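Local coordinates for protein ethylbenzene dehydrogenase alpha-subunit (Aromatoleum aromaticum, PDB 2IVF) that serves as the alpha subunit of a molybdenum enzyme of the molybdopterin oxidoreductase family, carrying molybdenum, two pterin dinucleotides and an iron-sulfur cluster, at residues Lys148-Arg153 with Lys157-Ser162. Sequence-based numbering, arbitrary orientation.
Sequences KRVGKR and KWKRVS
Lys148 and Lys159 face each other as the hydrogen-bonded pair of a short antiparallel beta hairpin. Lys148 N gives a nearly straight bond to Lys159 O (2.7 Å), and Lys159 N returns one to Lys148 O (3.0 Å). Past the strand end, Val150 N still reaches Lys157 O at 2.9 Å, but from above the carbonyl plane.

Lys148 can be followed outward. Its CB rests against Val161 CG1 (3.6 Å), the two side chains crossing at about a right angle. With CG set anti to the backbone N (chi1 175°) and the chain extended beyond it, CD still grazes the same methyl and NZ is carried away from the hairpin to salt bridges with Asp169 and Glu165. Lysine suits this place because its methylenes pack against valine while its ammonium meets acids; Lys148 NZ lies 5.8 Å from Lys159 NZ, a like charge that the two carboxylates probably offset. Lys159 sets CB, CG and CD against the Val150 CG2 methyl, crosswise.

Arg149 and Trp158 form the non-hydrogen-bonded pair on the other face. The wide indole reaches the neighbouring backbone, CE3 lying 3.6 Å from Arg149 N. A bend at chi3 (66°) brings Arg149 NH1 to Gly151 O (2.8 Å), while NE salt-bridges Asp647: arginine's several N-H groups serve both.

Strand 147-149 lies between 158-160, outermost of this mixed sheet within the chain, and strand 648-651. Trp158 packs on Val649 of the latter and on Phe103 of the beta subunit; Ser162 N-caps helix 163-181, which supplies Asp169 and Glu165.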
loop_
_atom_site.group_PDB
_atom_site.type_symbol
_atom_site.label_atom_id
_atom_site.label_comp_id
_atom_site.label_asym_id
_atom_site.label_seq_id
_atom_site.Cartn_x
_atom_site.Cartn_y
_atom_site.Cartn_z
ATOM N N LYS A 148 21.102 4.614 23.130
ATOM C CA LYS A 148 21.105 5.828 23.894
ATOM C C LYS A 148 21.766 6.956 23.091
ATOM O O LYS A 148 22.832 6.787 22.514
ATOM C CB LYS A 148 21.834 5.599 25.209
ATOM C CG LYS A 148 21.996 6.868 26.068
ATOM C CD LYS A 148 22.281 6.435 27.486
ATOM C CE LYS A 148 22.515 7.547 28.430
ATOM N NZ LYS A 148 22.321 6.965 29.806
ATOM N N ARG A 149 21.125 8.109 23.110
ATOM C CA ARG A 149 21.596 9.270 22.406
ATOM C C ARG A 149 22.963 9.691 22.899
ATOM O O ARG A 149 23.217 9.787 24.107
ATOM C CB ARG A 149 20.619 10.437 22.620
ATOM C CG ARG A 149 21.090 11.749 22.078
ATOM C CD ARG A 149 19.954 12.774 22.113
ATOM N NE ARG A 149 19.533 13.129 23.484
ATOM C CZ ARG A 149 20.084 14.053 24.266
ATOM N NH1 ARG A 149 21.160 14.747 23.889
ATOM N NH2 ARG A 149 19.572 14.268 25.477
ATOM N N VAL A 150 23.818 9.991 21.928
ATOM C CA VAL A 150 25.132 10.486 22.172
ATOM C C VAL A 150 25.305 11.967 21.834
ATOM O O VAL A 150 25.944 12.682 22.591
ATOM C CB VAL A 150 26.165 9.626 21.415
ATOM C CG1 VAL A 150 27.540 10.317 21.388
ATOM C CG2 VAL A 150 26.292 8.283 22.127
ATOM N N GLY A 151 24.765 12.404 20.700
ATOM C CA GLY A 151 24.859 13.814 20.308
ATOM C C GLY A 151 23.618 14.573 20.757
ATOM O O GLY A 151 23.040 14.274 21.813
ATOM N N LYS A 152 23.229 15.562 19.967
ATOM C CA LYS A 152 21.995 16.308 20.180
ATOM C C LYS A 152 20.868 15.449 19.698
ATOM O O LYS A 152 21.079 14.509 18.927
ATOM C CB LYS A 152 21.981 17.579 19.333
ATOM C CG LYS A 152 23.076 18.539 19.574
ATOM C CD LYS A 152 23.084 19.047 20.985
ATOM C CE LYS A 152 23.948 20.299 21.108
ATOM N NZ LYS A 152 24.243 20.700 22.526
ATOM N N ARG A 153 19.654 15.760 20.128
ATOM C CA ARG A 153 18.494 15.066 19.576
ATOM C C ARG A 153 18.424 15.254 18.070
ATOM O O ARG A 153 18.484 16.397 17.566
ATOM C CB ARG A 153 17.204 15.536 20.242
ATOM C CG ARG A 153 17.086 15.106 21.711
ATOM C CD ARG A 153 15.967 15.823 22.461
ATOM N NE ARG A 153 15.749 15.233 23.787
ATOM C CZ ARG A 153 15.095 15.819 24.787
ATOM N NH1 ARG A 153 14.588 17.046 24.662
ATOM N NH2 ARG A 153 14.970 15.184 25.926
ATOM N N LYS A 157 23.651 10.244 16.293
ATOM C CA LYS A 157 24.745 9.669 17.050
ATOM C C LYS A 157 24.173 8.853 18.214
ATOM O O LYS A 157 23.533 9.403 19.138
ATOM C CB LYS A 157 25.692 10.762 17.581
ATOM C CG LYS A 157 26.374 11.649 16.515
ATOM C CD LYS A 157 27.440 12.542 17.169
ATOM C CE LYS A 157 28.111 13.475 16.168
ATOM N NZ LYS A 157 29.168 14.277 16.809
ATOM N N TRP A 158 24.386 7.533 18.146
ATOM C CA TRP A 158 23.836 6.595 19.089
ATOM C C TRP A 158 24.882 5.628 19.615
ATOM O O TRP A 158 25.908 5.352 18.981
ATOM C CB TRP A 158 22.789 5.746 18.357
ATOM C CG TRP A 158 21.628 6.468 17.779
ATOM C CD1 TRP A 158 21.377 6.726 16.453
ATOM C CD2 TRP A 158 20.490 6.948 18.504
ATOM N NE1 TRP A 158 20.152 7.354 16.323
ATOM C CE2 TRP A 158 19.589 7.491 17.566
ATOM C CE3 TRP A 158 20.141 6.954 19.861
ATOM C CZ2 TRP A 158 18.384 8.024 17.938
ATOM C CZ3 TRP A 158 18.942 7.508 20.235
ATOM C CH2 TRP A 158 18.071 8.030 19.278
ATOM N N LYS A 159 24.633 5.120 20.813
ATOM C CA LYS A 159 25.390 3.992 21.343
ATOM C C LYS A 159 24.441 2.950 21.915
ATOM O O LYS A 159 23.327 3.256 22.374
ATOM C CB LYS A 159 26.368 4.470 22.403
ATOM C CG LYS A 159 25.774 4.724 23.781
ATOM C CD LYS A 159 26.830 5.323 24.694
ATOM C CE LYS A 159 26.242 5.854 25.992
ATOM N NZ LYS A 159 27.286 6.409 26.884
ATOM N N ARG A 160 24.855 1.700 21.797
ATOM C CA ARG A 160 24.121 0.615 22.361
ATOM C C ARG A 160 24.288 0.674 23.875
ATOM O O ARG A 160 25.382 0.928 24.366
ATOM C CB ARG A 160 24.750 -0.674 21.881
ATOM C CG ARG A 160 24.097 -1.920 22.396
ATOM C CD ARG A 160 24.920 -3.131 21.993
ATOM N NE ARG A 160 24.338 -4.365 22.537
ATOM C CZ ARG A 160 24.845 -5.589 22.344
ATOM N NH1 ARG A 160 25.938 -5.775 21.597
ATOM N NH2 ARG A 160 24.246 -6.644 22.895
ATOM N N VAL A 161 23.205 0.413 24.609
ATOM C CA VAL A 161 23.269 0.204 26.057
ATOM C C VAL A 161 22.413 -1.009 26.390
ATOM O O VAL A 161 21.706 -1.495 25.514
ATOM C CB VAL A 161 22.715 1.424 26.799
ATOM C CG1 VAL A 161 23.539 2.662 26.442
ATOM C CG2 VAL A 161 21.253 1.625 26.424
ATOM N N SER A 162 22.443 -1.446 27.647
ATOM C CA SER A 162 21.658 -2.570 28.082
ATOM C C SER A 162 20.238 -2.120 28.310
ATOM O O SER A 162 19.977 -0.934 28.557
ATOM C CB SER A 162 22.181 -3.193 29.360
ATOM O OG SER A 162 22.104 -2.286 30.460
HETATM O O HOH W 1 22.579 12.059 18.580
#